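Local atomic coordinates of KLTH0A00704p (Lachancea thermotolerans, PDB entry 4J2G), a protein that acts in autophagy as an Atg13-family protein whose HORMA domain, the part present here, probably mediates recruitment of PI 3-kinase. Residues 23-37 / 77-91. The protein carries 1 engineered substitution. Residues are numbered along the deposited sequence; the frame is centred on the assembly and turned at random.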
loop_
_atom_site.group_PDB
_atom_site.type_symbol
_atom_site.label_atom_id
_atom_site.label_comp_id
_atom_site.label_asym_id
_atom_site.label_seq_id
_atom_site.Cartn_x
_atom_site.Cartn_y
_atom_site.Cartn_z
ATOM N N TRP A 23 4.982 19.222 -14.778
ATOM C CA TRP A 23 4.323 19.145 -13.484
ATOM C C TRP A 23 2.881 18.681 -13.506
ATOM O O TRP A 23 2.501 17.942 -12.620
ATOM C CB TRP A 23 4.494 20.391 -12.652
ATOM C CG TRP A 23 5.698 20.292 -11.835
ATOM C CD1 TRP A 23 6.114 19.206 -11.107
ATOM C CD2 TRP A 23 6.659 21.315 -11.624
ATOM N NE1 TRP A 23 7.285 19.498 -10.454
ATOM C CE2 TRP A 23 7.644 20.788 -10.754
ATOM C CE3 TRP A 23 6.780 22.640 -12.067
ATOM C CZ2 TRP A 23 8.744 21.543 -10.319
ATOM C CZ3 TRP A 23 7.882 23.394 -11.642
ATOM C CH2 TRP A 23 8.850 22.839 -10.775
ATOM N N GLU A 24 2.101 19.040 -14.522
ATOM C CA GLU A 24 0.713 18.573 -14.540
ATOM C C GLU A 24 0.568 17.087 -14.894
ATOM O O GLU A 24 -0.373 16.413 -14.449
ATOM C CB GLU A 24 -0.162 19.396 -15.475
ATOM C CG GLU A 24 -0.690 20.680 -14.872
ATOM C CD GLU A 24 -1.745 21.344 -15.749
ATOM O OE1 GLU A 24 -1.950 22.571 -15.587
ATOM O OE2 GLU A 24 -2.370 20.639 -16.591
ATOM N N LEU A 25 1.472 16.597 -15.732
ATOM C CA LEU A 25 1.546 15.190 -16.026
ATOM C C LEU A 25 1.862 14.474 -14.675
ATOM O O LEU A 25 1.101 13.635 -14.218
ATOM C CB LEU A 25 2.634 14.957 -17.061
ATOM C CG LEU A 25 2.329 14.204 -18.360
ATOM C CD1 LEU A 25 0.935 14.508 -18.908
ATOM C CD2 LEU A 25 3.397 14.492 -19.424
ATOM N N ILE A 26 2.942 14.886 -14.020
ATOM C CA ILE A 26 3.350 14.320 -12.765
ATOM C C ILE A 26 2.240 14.243 -11.717
ATOM O O ILE A 26 1.899 13.143 -11.245
ATOM C CB ILE A 26 4.626 14.973 -12.239
ATOM C CG1 ILE A 26 5.779 14.669 -13.199
ATOM C CG2 ILE A 26 4.990 14.392 -10.862
ATOM C CD1 ILE A 26 6.927 15.660 -13.149
ATOM N N ASP A 27 1.660 15.384 -11.388
ATOM C CA ASP A 27 0.609 15.472 -10.368
ATOM C C ASP A 27 -0.626 14.605 -10.728
ATOM O O ASP A 27 -1.276 14.014 -9.840
ATOM C CB ASP A 27 0.222 16.930 -10.161
ATOM C CG ASP A 27 -0.890 17.124 -9.132
ATOM O OD1 ASP A 27 -0.803 16.723 -7.950
ATOM O OD2 ASP A 27 -1.880 17.726 -9.522
ATOM N N ASN A 28 -0.914 14.500 -12.021
ATOM C CA ASN A 28 -2.066 13.763 -12.500
ATOM C C ASN A 28 -1.807 12.262 -12.351
ATOM O O ASN A 28 -2.717 11.477 -12.058
ATOM C CB ASN A 28 -2.355 14.067 -13.972
ATOM C CG ASN A 28 -3.184 15.332 -14.178
ATOM O OD1 ASN A 28 -3.837 15.852 -13.265
ATOM N ND2 ASN A 28 -3.172 15.823 -15.406
ATOM N N PHE A 29 -0.557 11.875 -12.543
ATOM C CA PHE A 29 -0.200 10.512 -12.374
ATOM C C PHE A 29 -0.385 10.091 -10.887
ATOM O O PHE A 29 -1.026 9.063 -10.578
ATOM C CB PHE A 29 1.224 10.311 -12.758
ATOM C CG PHE A 29 1.586 8.906 -12.746
ATOM C CD1 PHE A 29 1.183 8.071 -13.806
ATOM C CD2 PHE A 29 2.230 8.371 -11.647
ATOM C CE1 PHE A 29 1.450 6.723 -13.777
ATOM C CE2 PHE A 29 2.493 7.016 -11.595
ATOM C CZ PHE A 29 2.094 6.193 -12.650
ATOM N N PHE A 30 0.189 10.881 -9.982
ATOM C CA PHE A 30 0.038 10.645 -8.542
ATOM C C PHE A 30 -1.418 10.379 -8.220
ATOM O O PHE A 30 -1.724 9.390 -7.569
ATOM C CB PHE A 30 0.443 11.855 -7.738
ATOM C CG PHE A 30 1.858 11.863 -7.334
ATOM C CD1 PHE A 30 2.893 11.825 -8.288
ATOM C CD2 PHE A 30 2.172 11.918 -5.984
ATOM C CE1 PHE A 30 4.213 11.838 -7.858
ATOM C CE2 PHE A 30 3.483 11.893 -5.551
ATOM C CZ PHE A 30 4.510 11.903 -6.490
ATOM N N LEU A 31 -2.289 11.262 -8.704
ATOM C CA LEU A 31 -3.741 11.112 -8.559
ATOM C C LEU A 31 -4.282 9.826 -9.167
ATOM O O LEU A 31 -4.952 9.091 -8.457
ATOM C CB LEU A 31 -4.503 12.291 -9.136
ATOM C CG LEU A 31 -4.238 13.670 -8.493
ATOM C CD1 LEU A 31 -4.978 14.772 -9.288
ATOM C CD2 LEU A 31 -4.646 13.722 -7.043
ATOM N N LYS A 32 -3.966 9.532 -10.450
ATOM C CA LYS A 32 -4.399 8.280 -11.078
ATOM C C LYS A 32 -3.868 7.042 -10.307
ATOM O O LYS A 32 -4.625 6.093 -10.054
ATOM C CB LYS A 32 -3.993 8.193 -12.581
ATOM C CG LYS A 32 -4.778 9.122 -13.513
ATOM C CD LYS A 32 -4.378 8.957 -14.982
ATOM C CE LYS A 32 -4.856 10.154 -15.813
ATOM N NZ LYS A 32 -4.398 10.095 -17.242
ATOM N N ALA A 33 -2.563 7.066 -9.977
ATOM C CA ALA A 33 -1.900 5.987 -9.273
ATOM C C ALA A 33 -2.577 5.661 -7.930
ATOM O O ALA A 33 -2.987 4.489 -7.665
ATOM C CB ALA A 33 -0.394 6.254 -9.098
ATOM N N ALA A 34 -2.780 6.699 -7.138
ATOM C CA ALA A 34 -3.533 6.552 -5.913
ATOM C C ALA A 34 -4.960 6.032 -6.167
ATOM O O ALA A 34 -5.489 5.209 -5.386
ATOM C CB ALA A 34 -3.533 7.865 -5.156
ATOM N N LEU A 35 -5.600 6.464 -7.255
ATOM C CA LEU A 35 -6.972 6.033 -7.462
ATOM C C LEU A 35 -7.000 4.541 -7.763
ATOM O O LEU A 35 -7.712 3.797 -7.094
ATOM C CB LEU A 35 -7.719 6.880 -8.514
ATOM C CG LEU A 35 -8.212 8.279 -8.110
ATOM C CD1 LEU A 35 -8.732 9.052 -9.326
ATOM C CD2 LEU A 35 -9.242 8.301 -6.962
ATOM N N LEU A 36 -6.171 4.097 -8.716
ATOM C CA LEU A 36 -6.003 2.693 -9.021
ATOM C C LEU A 36 -5.834 1.812 -7.751
ATOM O O LEU A 36 -6.585 0.851 -7.514
ATOM C CB LEU A 36 -4.745 2.557 -9.842
ATOM C CG LEU A 36 -4.516 1.657 -11.049
ATOM C CD1 LEU A 36 -3.136 0.997 -10.935
ATOM C CD2 LEU A 36 -5.625 0.643 -11.341
ATOM N N ILE A 37 -4.834 2.150 -6.939
ATOM C CA ILE A 37 -4.473 1.381 -5.777
ATOM C C ILE A 37 -5.658 1.290 -4.797
ATOM O O ILE A 37 -6.041 0.194 -4.425
ATOM C CB ILE A 37 -3.220 1.986 -5.133
ATOM C CG1 ILE A 37 -1.982 1.725 -6.000
ATOM C CG2 ILE A 37 -2.951 1.417 -3.759
ATOM C CD1 ILE A 37 -0.791 2.477 -5.455
ATOM N N TRP A 77 -2.690 16.790 -3.125
ATOM C CA TRP A 77 -2.197 16.628 -4.539
ATOM C C TRP A 77 -3.130 17.258 -5.536
ATOM O O TRP A 77 -2.760 17.483 -6.706
ATOM C CB TRP A 77 -1.998 15.095 -4.885
ATOM C CG TRP A 77 -1.009 14.520 -3.961
ATOM C CD1 TRP A 77 0.356 14.553 -4.142
ATOM C CD2 TRP A 77 -1.225 13.910 -2.667
ATOM N NE1 TRP A 77 0.994 14.016 -3.070
ATOM C CE2 TRP A 77 0.066 13.621 -2.137
ATOM C CE3 TRP A 77 -2.349 13.578 -1.921
ATOM C CZ2 TRP A 77 0.262 13.000 -0.903
ATOM C CZ3 TRP A 77 -2.175 12.995 -0.639
ATOM C CH2 TRP A 77 -0.859 12.705 -0.142
ATOM N N THR A 78 -4.365 17.501 -5.112
ATOM C CA THR A 78 -5.377 18.164 -5.934
ATOM C C THR A 78 -5.249 19.692 -5.856
ATOM O O THR A 78 -5.526 20.408 -6.852
ATOM C CB THR A 78 -6.820 17.771 -5.586
ATOM O OG1 THR A 78 -7.072 18.029 -4.188
ATOM C CG2 THR A 78 -7.029 16.296 -5.865
ATOM N N THR A 79 -4.807 20.167 -4.699
ATOM C CA THR A 79 -4.519 21.599 -4.498
ATOM C C THR A 79 -3.026 21.968 -4.622
ATOM O O THR A 79 -2.561 22.883 -3.979
ATOM C CB THR A 79 -4.982 22.075 -3.133
ATOM O OG1 THR A 79 -4.197 21.435 -2.143
ATOM C CG2 THR A 79 -6.444 21.734 -2.888
ATOM N N PHE A 80 -2.285 21.278 -5.475
ATOM C CA PHE A 80 -0.858 21.519 -5.647
ATOM C C PHE A 80 -0.542 22.542 -6.727
ATOM O O PHE A 80 -0.995 22.354 -7.875
ATOM C CB PHE A 80 -0.221 20.221 -6.092
ATOM C CG PHE A 80 1.187 20.373 -6.644
ATOM C CD1 PHE A 80 2.274 20.557 -5.768
ATOM C CD2 PHE A 80 1.429 20.273 -8.014
ATOM C CE1 PHE A 80 3.562 20.696 -6.265
ATOM C CE2 PHE A 80 2.718 20.401 -8.514
ATOM C CZ PHE A 80 3.780 20.625 -7.640
ATOM N N ASP A 81 0.237 23.575 -6.341
ATOM C CA ASP A 81 1.016 24.530 -7.195
ATOM C C ASP A 81 2.478 24.319 -6.917
ATOM O O ASP A 81 2.839 23.772 -5.862
ATOM C CB ASP A 81 0.891 25.980 -6.741
ATOM C CG ASP A 81 -0.461 26.336 -6.369
ATOM O OD1 ASP A 81 -1.380 25.695 -6.905
ATOM O OD2 ASP A 81 -0.607 27.256 -5.550
ATOM N N GLY A 82 3.312 24.874 -7.797
ATOM C CA GLY A 82 4.763 24.950 -7.570
ATOM C C GLY A 82 5.240 25.456 -6.228
ATOM O O GLY A 82 6.403 25.226 -5.873
ATOM N N SER A 83 4.365 26.110 -5.456
ATOM C CA SER A 83 4.849 26.921 -4.312
ATOM C C SER A 83 5.314 26.101 -3.120
ATOM O O SER A 83 5.859 26.639 -2.138
ATOM C CB SER A 83 3.799 27.962 -3.879
ATOM O OG SER A 83 2.693 27.355 -3.220
ATOM N N GLU A 84 5.058 24.799 -3.199
ATOM C CA GLU A 84 5.532 23.835 -2.218
ATOM C C GLU A 84 5.847 22.573 -2.991
ATOM O O GLU A 84 5.310 22.363 -4.083
ATOM C CB GLU A 84 4.482 23.554 -1.147
ATOM C CG GLU A 84 4.065 24.752 -0.296
ATOM C CD GLU A 84 3.182 24.372 0.901
ATOM O OE1 GLU A 84 1.989 24.048 0.698
ATOM O OE2 GLU A 84 3.669 24.411 2.060
ATOM N N SER A 85 6.754 21.766 -2.439
ATOM C CA SER A 85 7.034 20.421 -2.911
ATOM C C SER A 85 5.779 19.546 -2.905
ATOM O O SER A 85 4.928 19.676 -2.005
ATOM C CB SER A 85 8.074 19.768 -2.017
ATOM O OG SER A 85 9.360 20.092 -2.478
ATOM N N LEU A 86 5.709 18.674 -3.910
ATOM C CA LEU A 86 4.638 17.686 -4.109
ATOM C C LEU A 86 4.892 16.651 -3.015
ATOM O O LEU A 86 5.913 16.023 -3.041
ATOM C CB LEU A 86 4.804 17.057 -5.489
ATOM C CG LEU A 86 3.620 16.909 -6.465
ATOM C CD1 LEU A 86 3.937 15.836 -7.501
ATOM C CD2 LEU A 86 2.299 16.571 -5.792
ATOM N N PRO A 87 4.022 16.543 -1.999
ATOM C CA PRO A 87 4.393 15.714 -0.829
ATOM C C PRO A 87 4.498 14.226 -1.227
ATOM O O PRO A 87 3.803 13.814 -2.136
ATOM C CB PRO A 87 3.198 15.881 0.135
ATOM C CG PRO A 87 2.347 16.964 -0.441
ATOM C CD PRO A 87 2.678 17.129 -1.894
ATOM N N PRO A 88 5.365 13.434 -0.564
ATOM C CA PRO A 88 5.323 11.976 -0.797
ATOM C C PRO A 88 3.949 11.382 -0.382
ATOM O O PRO A 88 3.377 11.751 0.683
ATOM C CB PRO A 88 6.467 11.443 0.103
ATOM C CG PRO A 88 6.553 12.477 1.201
ATOM C CD PRO A 88 6.352 13.793 0.477
ATOM N N LEU A 89 3.446 10.505 -1.246
ATOM C CA LEU A 89 2.121 9.883 -1.163
ATOM C C LEU A 89 2.231 8.456 -0.640
ATOM O O LEU A 89 2.833 7.597 -1.269
ATOM C CB LEU A 89 1.413 9.938 -2.519
ATOM C CG LEU A 89 0.013 9.366 -2.971
ATOM C CD1 LEU A 89 -0.758 8.522 -2.015
ATOM C CD2 LEU A 89 -0.903 10.480 -3.461
ATOM N N VAL A 90 1.658 8.253 0.555
ATOM C CA VAL A 90 1.651 7.005 1.268
ATOM C C VAL A 90 0.277 6.368 1.252
ATOM O O VAL A 90 -0.722 7.032 1.457
ATOM C CB VAL A 90 2.231 7.197 2.671
ATOM C CG1 VAL A 90 2.063 5.938 3.598
ATOM C CG2 VAL A 90 3.695 7.496 2.458
ATOM N N ILE A 91 0.227 5.076 0.908
ATOM C CA ILE A 91 -1.041 4.328 0.929
ATOM C C ILE A 91 -0.929 3.092 1.831
ATOM O O ILE A 91 -0.037 2.305 1.654
ATOM C CB ILE A 91 -1.491 3.921 -0.457
ATOM C CG1 ILE A 91 -1.757 5.195 -1.290
ATOM C CG2 ILE A 91 -2.814 3.132 -0.417
ATOM C CD1 ILE A 91 -2.056 4.902 -2.740
#
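In this HORMA domain, helix 18-39 lies against a sheet strand and the loop that leads into it, and F30 of the helix meets W77 and L86 at the middle of the contact. L86 brings CD1 over one face of the F30 ring, a CH-pi contact 4.1 Å from the centroid and nearly on the ring normal; the same methyl touches I26 CG2. The F30 ring and the five-membered ring of W77 are nearly parallel but slid apart, so that they meet at F30 CD2 and W77 CD1, 3.7 Å from each other. Tryptophan suits this buried place because its one polar atom is paired: NE1 donates to the carbonyl O of P87 at 3.0 Å, almost in the indole plane, fixing the ring's rotation and tying the end of helix 70-78 to the loop. L89 CD2 sits over the centre of one indole face.

D27 reaches the end of helix 70-78 because a chi1 of 179° swings its CG away from the backbone N; its OD1 lies 2.4 Å from W77 O, unusually short for two oxygens and of doubtful meaning. Nearby, L31 CD2 packs on W77 CB and T78 CG2. F80 turns its ring edge to the face of W23 in a T-shaped pair, centroids 5.8 Å apart, while L86 CG covers one face of F80.

Farther along, the axes of helix segment 23-37 and strand 89-91 run parallel, 4° between them. The small A34 lets the ends of L89 and I91 come up against the helix, I91 CD1 lying 3.9 Å from A34 CA, and I37 CG2 reaches I91 CD1 at 3.7 Å. Strand 89-96 is hydrogen-bonded between strands 126-136 and 201-208; F30 and I37 also rest on 126-136, W77 and L89 on I206, while F29 and L36 turn to helix 158-177.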